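Local structure of DNA polymerase III, beta subunit (Thermotoga maritima, 1VPK) at residues Leu20-Lys23 with Asp24-Ile28; Ala156-Asp160 with Glu161-Asn165; Glu336-Leu339 with Lys340-Thr344. The protein probably tethers DNA polymerases and other proteins to DNA as a ring-shaped, head-to-tail homodimeric sliding clamp, giving replication its processivity. All coordinates share one frame; numbering follows the deposited sequence.

In the fold
From the N terminus, the chain first makes interaction 1 within helix 19-29, then interaction 2 in the loop between helix 143-153 and strand 168-174, and last interaction 3 at the final turn of helix 332-341. Each closes only a turn or two of backbone; they follow in series, and none nests in or crosses another. They fall in the N-terminal, central and C-terminal domains respectively. Interaction 1 stands apart, its centre 30 Å from that of interaction 2 and 31 Å from that of interaction 3. Interactions 2 and 3 come within about 6 Å at their nearest atoms, where Arg-187 touches Ala-156 and pairs with Asp-337, joining central and C-terminal domains.

Interaction 1 (Leu20-Lys23 with Asp24-Ile28); sequences LELK and DKITI
Lys-23 O is gripped twice by Thr-27, one turn further along the helix: by the peptide N at 2.9 Å and by the hydroxyl OG1 at 2.7 Å. The two donors arrive from opposite faces of the carbonyl plane. Threonine suits the place because its OG1, set beside its own backbone N (chi1 -62°), folds back onto the preceding turn, and the hydroxyl donates to a carbonyl of its own helix. The same i to i+4 spacing runs through the backbone, with Asp-24 N bonded to Leu-20 O and Ile-26 N to Leu-22 O. This is regular alpha-helix, 19-29, one of the helices of the N-terminal domain; in sliding clamps such helices line the inner side of the ring, backed by beta-sheet. On the packed side, Leu-22 CD1 meets Ile-26 CG1 at 4.4 Å, and both residues rest on Ile-56 of strand 53-59, while Ile-26 also touches helix 87-91. On another flank Glu-21 and Lys-25 form a salt bridge, with NZ 2.5 Å from OE2 on the syn side of the carboxylate and 23° out of its plane. Bends at chi2 and chi4 curl the lysine chain back over Glu-21, its CG lying 3.5 Å from OE2. Second partners fix both ends: Asn-70 N donates to Glu-21 OE2, and Lys-25 NZ also reaches Thr-68 O and Asp-240.

Interaction 2 (Ala156-Asp160 with Glu161-Asn165); sequences AAAKD and EFMRN
Asp-160 and Phe-162 project side by side in the same direction, the carboxylate plane turned 35° from that of the ring. Their contact is made at the base of the phenylalanine, where CB lies 3.3 Å from Asp-160 OD1. That oxygen accepts the peptide N-H of Phe-162, OD1 to N 2.9 Å, and the donor comes from above the carboxylate, 52° out of its plane. Asp-160 can do this because its CG is swung opposite the backbone N (chi1 -179°), which carries the carboxylate forward along the chain; an aspartate is short enough to bend onto a peptide just two residues on. Met-163 runs across Asp-160 at about a right angle. Its CG approaches Asp-160 OD2 at 3.9 Å, and its sulfur SD passes CB of the same aspartate at 4.1 Å. The thioether then bends at chi3 so that the terminal CE settles against Ala-158 CB, also at 4.1 Å. The slim, flexible methionine thus covers the aspartate's aliphatic base and the small buried alanine, whose carbonyl is held by Asn-167. In the backbone the peptide N of Met-163 bonds to Asp-160 O at 2.9 Å, and a weak bond from Arg-164 N to Phe-162 O makes Met-163 the centre of an inverse gamma turn. In this surface loop of the central domain, between helix 143-153 and strand 168-174, Asp-160 thus opens an Asx turn laid over a type I beta turn, Asp-160 to Met-163.

Interaction 3 (Glu336-Leu339 with Lys340-Thr344); sequences EDVL and KHIET
Asp-337 O accepts a hydrogen bond from the side chain of His-341, ND1 to O 2.8 Å, in the last turn of helix 332-341 of the C-terminal domain. The backbone explains why: the peptide N of His-341 has turned to Val-338 O, also at 2.8 Å, an i to i+3 bond, the 3-10 spacing, in place of the i to i+4 of an alpha-helix. Histidine suits this position because its ring nitrogen supplies the donor that the main chain has withdrawn. With CG beside the backbone N (chi1 -68°), the ring leans back along the helix, and the oxygen lies close to its plane, just 8° out of it. Phe-155 stacks on the same ring. With an alanine here, ND1 and the ring gone, Asp-337 O is likely to be left without a strong donor and Phe-155 without the flat surface it stacks on. One residue earlier the alpha-helical pattern still holds, for Lys-340 N points almost straight down the carbonyl of Glu-336. Beyond it the tightening continues: Ile-342 N bonds to Leu-339 O at 3.2 Å from well above the carbonyl plane and keeps a weak bond to Val-338 O, which so has a second donor besides His-341 N. Arg-271 is a second donor to Leu-339 O. Both carboxylate oxygens of Asp-337 have partners. OD1 receives Lys-340 NZ at 2.8 Å nearly along its C-O axis, and OD2 forms a salt bridge with Arg-187 of strand 187-194. The long lysine crosses Glu-336 at about a right angle on its way, CE passing its CG at 3.8 Å. Against strands 358-362 and 368-372, Val-338 and Ile-342 point the same way, the isoleucine's CD1 resting 3.9 Å from the valine's CG1.

Interaction 1 (Leu20-Lys23 with Asp24-Ile28)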
ATOM      1  N   LEU A  20      21.929  -0.557 -15.617  1.00 47.53           N
ATOM      2  CA  LEU A  20      20.956  -1.641 -15.737  1.00 49.15           C
ATOM      3  C   LEU A  20      21.529  -3.009 -15.303  1.00 49.23           C
ATOM      4  O   LEU A  20      20.856  -3.775 -14.561  1.00 49.94           O
ATOM      5  CB  LEU A  20      20.440  -1.660 -17.183  1.00 48.88           C
ATOM      6  CG  LEU A  20      19.297  -2.631 -17.414  1.00 54.12           C
ATOM      7  CD1 LEU A  20      18.051  -2.271 -16.551  1.00 57.64           C
ATOM      8  CD2 LEU A  20      18.966  -2.636 -18.891  1.00 55.34           C
ATOM      9  N   GLU A  21      22.772  -3.300 -15.710  1.00 49.73           N
ATOM     10  CA  GLU A  21      23.465  -4.546 -15.295  1.00 49.46           C
ATOM     11  C   GLU A  21      23.705  -4.613 -13.795  1.00 49.49           C
ATOM     12  O   GLU A  21      23.441  -5.643 -13.170  1.00 48.49           O
ATOM     13  CB  GLU A  21      24.786  -4.691 -16.024  1.00 50.01           C
ATOM     14  CG  GLU A  21      25.635  -5.886 -15.612  1.00 52.14           C
ATOM     15  CD  GLU A  21      25.041  -7.266 -15.902  1.00 53.01           C
ATOM     16  OE1 GLU A  21      24.023  -7.411 -16.626  1.00 53.72           O
ATOM     17  OE2 GLU A  21      25.673  -8.244 -15.456  1.00 53.31           O
ATOM     18  N   LEU A  22      24.260  -3.536 -13.225  1.00 48.93           N
ATOM     19  CA  LEU A  22      24.509  -3.484 -11.821  1.00 49.17           C
ATOM     20  C   LEU A  22      23.226  -3.638 -11.048  1.00 49.06           C
ATOM     21  O   LEU A  22      23.193  -4.345 -10.039  1.00 50.73           O
ATOM     22  CB  LEU A  22      25.208  -2.143 -11.435  1.00 49.79           C
ATOM     23  CG  LEU A  22      25.679  -2.017  -9.995  1.00 48.74           C
ATOM     24  CD1 LEU A  22      26.750  -3.073  -9.655  1.00 49.54           C
ATOM     25  CD2 LEU A  22      26.208  -0.578  -9.723  1.00 49.84           C
ATOM     26  N   LYS A  23      22.203  -2.888 -11.435  1.00 49.26           N
ATOM     27  CA  LYS A  23      20.883  -2.967 -10.808  1.00 50.74           C
ATOM     28  C   LYS A  23      20.291  -4.393 -10.826  1.00 49.63           C
ATOM     29  O   LYS A  23      19.795  -4.907  -9.813  1.00 50.04           O
ATOM     30  CB  LYS A  23      19.939  -2.029 -11.546  1.00 51.29           C
ATOM     31  CG  LYS A  23      18.593  -1.819 -10.857  1.00 54.21           C
ATOM     32  CD  LYS A  23      17.826  -0.619 -11.500  1.00 55.51           C
ATOM     33  CE  LYS A  23      17.420  -0.868 -12.957  1.00 59.40           C
ATOM     34  NZ  LYS A  23      16.576   0.250 -13.559  1.00 60.26           N
ATOM     35  N   ASP A  24      20.313  -5.007 -12.006  1.00 49.52           N
ATOM     36  CA  ASP A  24      19.836  -6.388 -12.214  1.00 49.58           C
ATOM     37  C   ASP A  24      20.570  -7.401 -11.314  1.00 48.62           C
ATOM     38  O   ASP A  24      19.942  -8.222 -10.642  1.00 46.45           O
ATOM     39  CB  ASP A  24      19.979  -6.755 -13.698  0.50 49.53           C
ATOM     40  CG  ASP A  24      19.036  -5.954 -14.598  0.50 50.21           C
ATOM     41  OD1 ASP A  24      18.390  -4.987 -14.108  0.50 51.58           O
ATOM     42  OD2 ASP A  24      18.945  -6.293 -15.805  0.50 51.80           O
ATOM     43  N   LYS A  25      21.897  -7.339 -11.262  1.00 48.82           N
ATOM     44  CA  LYS A  25      22.658  -8.299 -10.428  1.00 49.16           C
ATOM     45  C   LYS A  25      22.518  -8.102  -8.911  1.00 50.21           C
ATOM     46  O   LYS A  25      22.460  -9.079  -8.146  1.00 49.83           O
ATOM     47  CB  LYS A  25      24.143  -8.332 -10.863  1.00 49.40           C
ATOM     48  CG  LYS A  25      24.296  -8.774 -12.330  1.00 50.30           C
ATOM     49  CD  LYS A  25      24.031 -10.310 -12.443  1.00 52.32           C
ATOM     50  CE  LYS A  25      23.787 -10.827 -13.857  1.00 50.90           C
ATOM     51  NZ  LYS A  25      24.765 -10.558 -14.910  1.00 51.94           N
ATOM     52  N   ILE A  26      22.449  -6.844  -8.473  1.00 49.02           N
ATOM     53  CA  ILE A  26      22.151  -6.536  -7.076  1.00 50.35           C
ATOM     54  C   ILE A  26      20.771  -7.069  -6.700  1.00 50.32           C
ATOM     55  O   ILE A  26      20.616  -7.705  -5.672  1.00 49.83           O
ATOM     56  CB  ILE A  26      22.274  -5.013  -6.813  1.00 49.72           C
ATOM     57  CG1 ILE A  26      23.754  -4.590  -6.878  1.00 49.87           C
ATOM     58  CG2 ILE A  26      21.573  -4.594  -5.518  1.00 52.77           C
ATOM     59  CD1 ILE A  26      24.559  -5.045  -5.775  1.00 57.31           C
ATOM     60  N   THR A  27      19.770  -6.766  -7.528  1.00 50.69           N
ATOM     61  CA  THR A  27      18.399  -7.192  -7.301  1.00 51.12           C
ATOM     62  C   THR A  27      18.299  -8.697  -7.211  1.00 51.53           C
ATOM     63  O   THR A  27      17.630  -9.241  -6.316  1.00 50.99           O
ATOM     64  CB  THR A  27      17.480  -6.669  -8.446  1.00 51.57           C
ATOM     65  OG1 THR A  27      17.517  -5.244  -8.425  1.00 52.30           O
ATOM     66  CG2 THR A  27      16.056  -7.070  -8.263  1.00 52.61           C
ATOM     67  N   ILE A  28      18.968  -9.373  -8.128  1.00 50.95           N
ATOM     68  CA  ILE A  28      18.931 -10.819  -8.161  1.00 52.69           C
ATOM     69  C   ILE A  28      19.487 -11.473  -6.912  1.00 53.29           C
ATOM     70  O   ILE A  28      18.927 -12.464  -6.424  1.00 55.68           O
ATOM     71  CB  ILE A  28      19.673 -11.366  -9.389  1.00 53.28           C
ATOM     72  CG1 ILE A  28      18.805 -11.106 -10.585  1.00 51.85           C
ATOM     73  CG2 ILE A  28      19.957 -12.903  -9.243  1.00 55.66           C
ATOM     74  CD1 ILE A  28      19.479 -11.279 -11.929  1.00 57.35           C
TER

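Interaction 2 (Ala156-Asp160 with Glu161-Asn165)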
ATOM      1  N   ALA A 156       0.880 -20.958  -0.155  1.00 48.53           N
ATOM      2  CA  ALA A 156       0.269 -21.888   0.776  1.00 48.18           C
ATOM      3  C   ALA A 156       1.301 -22.411   1.818  1.00 49.14           C
ATOM      4  O   ALA A 156       0.909 -23.059   2.796  1.00 48.85           O
ATOM      5  CB  ALA A 156      -0.371 -23.025   0.010  1.00 47.50           C
ATOM      6  N   ALA A 157       2.591 -22.093   1.642  1.00 49.34           N
ATOM      7  CA  ALA A 157       3.612 -22.491   2.612  1.00 50.46           C
ATOM      8  C   ALA A 157       3.402 -21.840   3.953  1.00 50.97           C
ATOM      9  O   ALA A 157       3.022 -20.678   4.024  1.00 51.28           O
ATOM     10  CB  ALA A 157       4.990 -22.139   2.111  1.00 51.43           C
ATOM     11  N   ALA A 158       3.664 -22.592   5.023  1.00 51.87           N
ATOM     12  CA  ALA A 158       3.717 -22.043   6.377  1.00 52.20           C
ATOM     13  C   ALA A 158       4.725 -20.890   6.443  1.00 52.58           C
ATOM     14  O   ALA A 158       5.845 -20.994   5.932  1.00 52.19           O
ATOM     15  CB  ALA A 158       4.093 -23.113   7.401  1.00 52.07           C
ATOM     16  N   LYS A 159       4.302 -19.793   7.045  1.00 52.82           N
ATOM     17  CA  LYS A 159       5.187 -18.627   7.229  1.00 54.41           C
ATOM     18  C   LYS A 159       5.985 -18.731   8.534  1.00 54.33           C
ATOM     19  O   LYS A 159       6.984 -18.042   8.694  1.00 55.54           O
ATOM     20  CB  LYS A 159       4.390 -17.326   7.181  1.00 53.59           C
ATOM     21  CG  LYS A 159       3.932 -16.999   5.781  1.00 57.66           C
ATOM     22  CD  LYS A 159       3.013 -15.822   5.728  1.00 61.03           C
ATOM     23  CE  LYS A 159       2.242 -15.815   4.418  1.00 63.42           C
ATOM     24  NZ  LYS A 159       1.099 -16.790   4.451  1.00 65.91           N
ATOM     25  N   ASP A 160       5.530 -19.588   9.446  1.00 55.20           N
ATOM     26  CA  ASP A 160       6.207 -19.829  10.707  1.00 55.90           C
ATOM     27  C   ASP A 160       7.417 -20.723  10.464  1.00 55.87           C
ATOM     28  O   ASP A 160       7.272 -21.924  10.243  1.00 55.39           O
ATOM     29  CB  ASP A 160       5.262 -20.509  11.692  1.00 55.94           C
ATOM     30  CG  ASP A 160       5.912 -20.778  13.054  1.00 58.78           C
ATOM     31  OD1 ASP A 160       7.108 -20.436  13.253  1.00 63.39           O
ATOM     32  OD2 ASP A 160       5.212 -21.319  13.941  1.00 62.38           O
ATOM     33  N   GLU A 161       8.597 -20.106  10.552  1.00 56.91           N
ATOM     34  CA  GLU A 161       9.908 -20.778  10.446  1.00 56.53           C
ATOM     35  C   GLU A 161      10.133 -21.923  11.434  1.00 55.08           C
ATOM     36  O   GLU A 161      10.858 -22.863  11.124  1.00 53.56           O
ATOM     37  CB  GLU A 161      11.033 -19.754  10.545  1.00 57.27           C
ATOM     38  CG  GLU A 161      11.076 -18.801   9.338  1.00 61.12           C
ATOM     39  CD  GLU A 161      11.257 -17.354   9.739  1.00 67.77           C
ATOM     40  OE1 GLU A 161      10.602 -16.911  10.723  1.00 69.95           O
ATOM     41  OE2 GLU A 161      12.056 -16.656   9.068  1.00 73.36           O
ATOM     42  N   PHE A 162       9.480 -21.889  12.588  1.00 53.79           N
ATOM     43  CA  PHE A 162       9.516 -23.055  13.454  1.00 53.37           C
ATOM     44  C   PHE A 162       8.899 -24.314  12.858  1.00 52.67           C
ATOM     45  O   PHE A 162       9.264 -25.426  13.243  1.00 51.28           O
ATOM     46  CB  PHE A 162       8.825 -22.822  14.781  1.00 54.40           C
ATOM     47  CG  PHE A 162       8.892 -24.029  15.689  1.00 54.99           C
ATOM     48  CD1 PHE A 162      10.004 -24.240  16.504  1.00 57.13           C
ATOM     49  CD2 PHE A 162       7.871 -24.994  15.667  1.00 56.37           C
ATOM     50  CE1 PHE A 162      10.084 -25.368  17.342  1.00 56.74           C
ATOM     51  CE2 PHE A 162       7.935 -26.129  16.478  1.00 56.89           C
ATOM     52  CZ  PHE A 162       9.038 -26.317  17.333  1.00 56.68           C
ATOM     53  N   MET A 163       7.947 -24.155  11.942  1.00 52.03           N
ATOM     54  CA  MET A 163       7.350 -25.299  11.306  1.00 52.12           C
ATOM     55  C   MET A 163       8.245 -25.651  10.138  1.00 50.57           C
ATOM     56  O   MET A 163       7.901 -25.372   8.970  1.00 49.30           O
ATOM     57  CB  MET A 163       5.925 -24.984  10.838  1.00 52.63           C
ATOM     58  CG  MET A 163       4.937 -24.669  11.972  1.00 54.55           C
ATOM     59  SD  MET A 163       3.312 -24.057  11.378  1.00 56.19           S
ATOM     60  CE  MET A 163       2.749 -25.465  10.457  1.00 59.82           C
ATOM     61  N   ARG A 164       9.381 -26.276  10.458  1.00 48.38           N
ATOM     62  CA  ARG A 164      10.470 -26.501   9.499  1.00 48.19           C
ATOM     63  C   ARG A 164      10.000 -27.312   8.285  1.00 48.34           C
ATOM     64  O   ARG A 164      10.417 -27.029   7.161  1.00 47.08           O
ATOM     65  CB  ARG A 164      11.700 -27.166  10.165  1.00 47.63           C
ATOM     66  CG  ARG A 164      12.356 -26.317  11.248  1.00 48.32           C
ATOM     67  CD  ARG A 164      13.338 -27.108  12.160  1.00 50.06           C
ATOM     68  NE  ARG A 164      12.727 -28.370  12.575  1.00 53.97           N
ATOM     69  CZ  ARG A 164      13.062 -29.599  12.157  1.00 53.91           C
ATOM     70  NH1 ARG A 164      14.079 -29.820  11.321  1.00 54.15           N
ATOM     71  NH2 ARG A 164      12.350 -30.629  12.603  1.00 53.91           N
ATOM     72  N   ASN A 165       9.101 -28.267   8.516  1.00 48.19           N
ATOM     73  CA  ASN A 165       8.682 -29.202   7.485  1.00 49.61           C
ATOM     74  C   ASN A 165       7.622 -28.651   6.535  1.00 49.47           C
ATOM     75  O   ASN A 165       7.357 -29.276   5.509  1.00 49.84           O
ATOM     76  CB  ASN A 165       8.212 -30.529   8.093  1.00 50.07           C
ATOM     77  CG  ASN A 165       6.895 -30.422   8.838  1.00 51.87           C
ATOM     78  OD1 ASN A 165       6.527 -29.382   9.361  1.00 54.97           O
ATOM     79  ND2 ASN A 165       6.202 -31.535   8.926  1.00 54.99           N
TER

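Interaction 3 (Glu336-Leu339 with Lys340-Thr344)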
ATOM      1  N   GLU A 336     -10.419 -17.458  -0.598  1.00 48.95           N
ATOM      2  CA  GLU A 336     -10.042 -16.335  -1.407  1.00 50.12           C
ATOM      3  C   GLU A 336      -8.582 -16.396  -1.936  1.00 49.45           C
ATOM      4  O   GLU A 336      -8.334 -16.072  -3.073  1.00 48.23           O
ATOM      5  CB  GLU A 336     -10.286 -15.023  -0.652  1.00 51.72           C
ATOM      6  CG  GLU A 336      -9.907 -13.776  -1.448  1.00 58.01           C
ATOM      7  CD  GLU A 336     -10.711 -13.652  -2.738  1.00 68.08           C
ATOM      8  OE1 GLU A 336     -11.955 -13.348  -2.658  1.00 75.04           O
ATOM      9  OE2 GLU A 336     -10.104 -13.866  -3.834  1.00 72.47           O
ATOM     10  N   ASP A 337      -7.626 -16.780  -1.104  1.00 49.23           N
ATOM     11  CA  ASP A 337      -6.230 -16.976  -1.548  1.00 49.33           C
ATOM     12  C   ASP A 337      -6.114 -17.881  -2.761  1.00 49.70           C
ATOM     13  O   ASP A 337      -5.422 -17.563  -3.687  1.00 49.80           O
ATOM     14  CB  ASP A 337      -5.432 -17.620  -0.423  1.00 49.70           C
ATOM     15  CG  ASP A 337      -5.056 -16.656   0.672  1.00 51.00           C
ATOM     16  OD1 ASP A 337      -5.098 -15.423   0.472  1.00 55.04           O
ATOM     17  OD2 ASP A 337      -4.645 -17.144   1.741  1.00 52.72           O
ATOM     18  N   VAL A 338      -6.806 -19.017  -2.747  1.00 50.42           N
ATOM     19  CA  VAL A 338      -6.848 -19.939  -3.899  1.00 50.47           C
ATOM     20  C   VAL A 338      -7.328 -19.254  -5.190  1.00 50.82           C
ATOM     21  O   VAL A 338      -6.691 -19.353  -6.245  1.00 49.43           O
ATOM     22  CB  VAL A 338      -7.742 -21.185  -3.557  1.00 51.83           C
ATOM     23  CG1 VAL A 338      -8.023 -21.971  -4.727  1.00 51.97           C
ATOM     24  CG2 VAL A 338      -7.086 -22.108  -2.475  1.00 53.50           C
ATOM     25  N   LEU A 339      -8.428 -18.514  -5.100  1.00 51.09           N
ATOM     26  CA  LEU A 339      -9.056 -17.932  -6.280  1.00 52.12           C
ATOM     27  C   LEU A 339      -8.180 -16.928  -6.951  1.00 51.95           C
ATOM     28  O   LEU A 339      -8.132 -16.877  -8.155  1.00 51.49           O
ATOM     29  CB  LEU A 339     -10.410 -17.272  -5.932  1.00 52.55           C
ATOM     30  CG  LEU A 339     -11.390 -18.213  -5.245  1.00 52.79           C
ATOM     31  CD1 LEU A 339     -12.694 -17.485  -4.884  1.00 52.93           C
ATOM     32  CD2 LEU A 339     -11.604 -19.483  -6.103  1.00 53.15           C
ATOM     33  N   LYS A 340      -7.460 -16.148  -6.152  1.00 52.98           N
ATOM     34  CA  LYS A 340      -6.433 -15.250  -6.648  1.00 53.52           C
ATOM     35  C   LYS A 340      -5.442 -15.937  -7.566  1.00 52.65           C
ATOM     36  O   LYS A 340      -4.894 -15.294  -8.460  1.00 52.72           O
ATOM     37  CB  LYS A 340      -5.619 -14.649  -5.483  1.00 54.43           C
ATOM     38  CG  LYS A 340      -6.413 -13.799  -4.491  1.00 57.38           C
ATOM     39  CD  LYS A 340      -5.553 -13.346  -3.292  1.00 57.43           C
ATOM     40  CE  LYS A 340      -6.406 -12.598  -2.192  1.00 60.70           C
ATOM     41  NZ  LYS A 340      -6.042 -13.063  -0.785  1.00 62.58           N
ATOM     42  N   HIS A 341      -5.141 -17.213  -7.311  1.00 50.90           N
ATOM     43  CA  HIS A 341      -4.115 -17.893  -8.075  1.00 50.59           C
ATOM     44  C   HIS A 341      -4.600 -18.760  -9.212  1.00 51.45           C
ATOM     45  O   HIS A 341      -3.797 -19.360  -9.915  1.00 51.01           O
ATOM     46  CB  HIS A 341      -3.284 -18.733  -7.113  1.00 50.61           C
ATOM     47  CG  HIS A 341      -2.487 -17.902  -6.178  1.00 48.78           C
ATOM     48  ND1 HIS A 341      -2.978 -17.474  -4.970  1.00 47.48           N
ATOM     49  CD2 HIS A 341      -1.287 -17.312  -6.331  1.00 49.57           C
ATOM     50  CE1 HIS A 341      -2.085 -16.699  -4.386  1.00 48.95           C
ATOM     51  NE2 HIS A 341      -1.040 -16.603  -5.183  1.00 48.72           N
ATOM     52  N   ILE A 342      -5.914 -18.863  -9.365  1.00 52.15           N
ATOM     53  CA  ILE A 342      -6.504 -19.570 -10.493  1.00 52.14           C
ATOM     54  C   ILE A 342      -6.808 -18.577 -11.586  1.00 53.78           C
ATOM     55  O   ILE A 342      -7.288 -17.466 -11.334  1.00 53.61           O
ATOM     56  CB  ILE A 342      -7.758 -20.322 -10.053  1.00 52.61           C
ATOM     57  CG1 ILE A 342      -7.351 -21.486  -9.131  1.00 49.61           C
ATOM     58  CG2 ILE A 342      -8.571 -20.825 -11.258  1.00 52.47           C
ATOM     59  CD1 ILE A 342      -8.482 -22.252  -8.543  1.00 49.43           C
ATOM     60  N   GLU A 343      -6.553 -18.990 -12.818  1.00 55.16           N
ATOM     61  CA  GLU A 343      -6.692 -18.088 -13.968  1.00 56.96           C
ATOM     62  C   GLU A 343      -7.935 -18.343 -14.802  1.00 55.50           C
ATOM     63  O   GLU A 343      -8.372 -17.447 -15.515  1.00 56.95           O
ATOM     64  CB  GLU A 343      -5.422 -18.165 -14.812  1.00 57.52           C
ATOM     65  CG  GLU A 343      -4.182 -18.140 -13.891  1.00 59.77           C
ATOM     66  CD  GLU A 343      -2.868 -17.793 -14.583  1.00 61.39           C
ATOM     67  OE1 GLU A 343      -2.864 -17.131 -15.673  1.00 67.22           O
ATOM     68  OE2 GLU A 343      -1.825 -18.172 -13.987  1.00 68.89           O
ATOM     69  N   THR A 344      -8.550 -19.510 -14.677  1.00 53.95           N
ATOM     70  CA  THR A 344      -9.794 -19.775 -15.394  1.00 53.76           C
ATOM     71  C   THR A 344     -10.983 -19.000 -14.828  1.00 52.00           C
ATOM     72  O   THR A 344     -10.987 -18.648 -13.660  1.00 51.98           O
ATOM     73  CB  THR A 344     -10.155 -21.289 -15.410  1.00 54.33           C
ATOM     74  OG1 THR A 344     -10.237 -21.803 -14.068  1.00 56.63           O
ATOM     75  CG2 THR A 344      -9.112 -22.048 -16.146  1.00 56.33           C
TER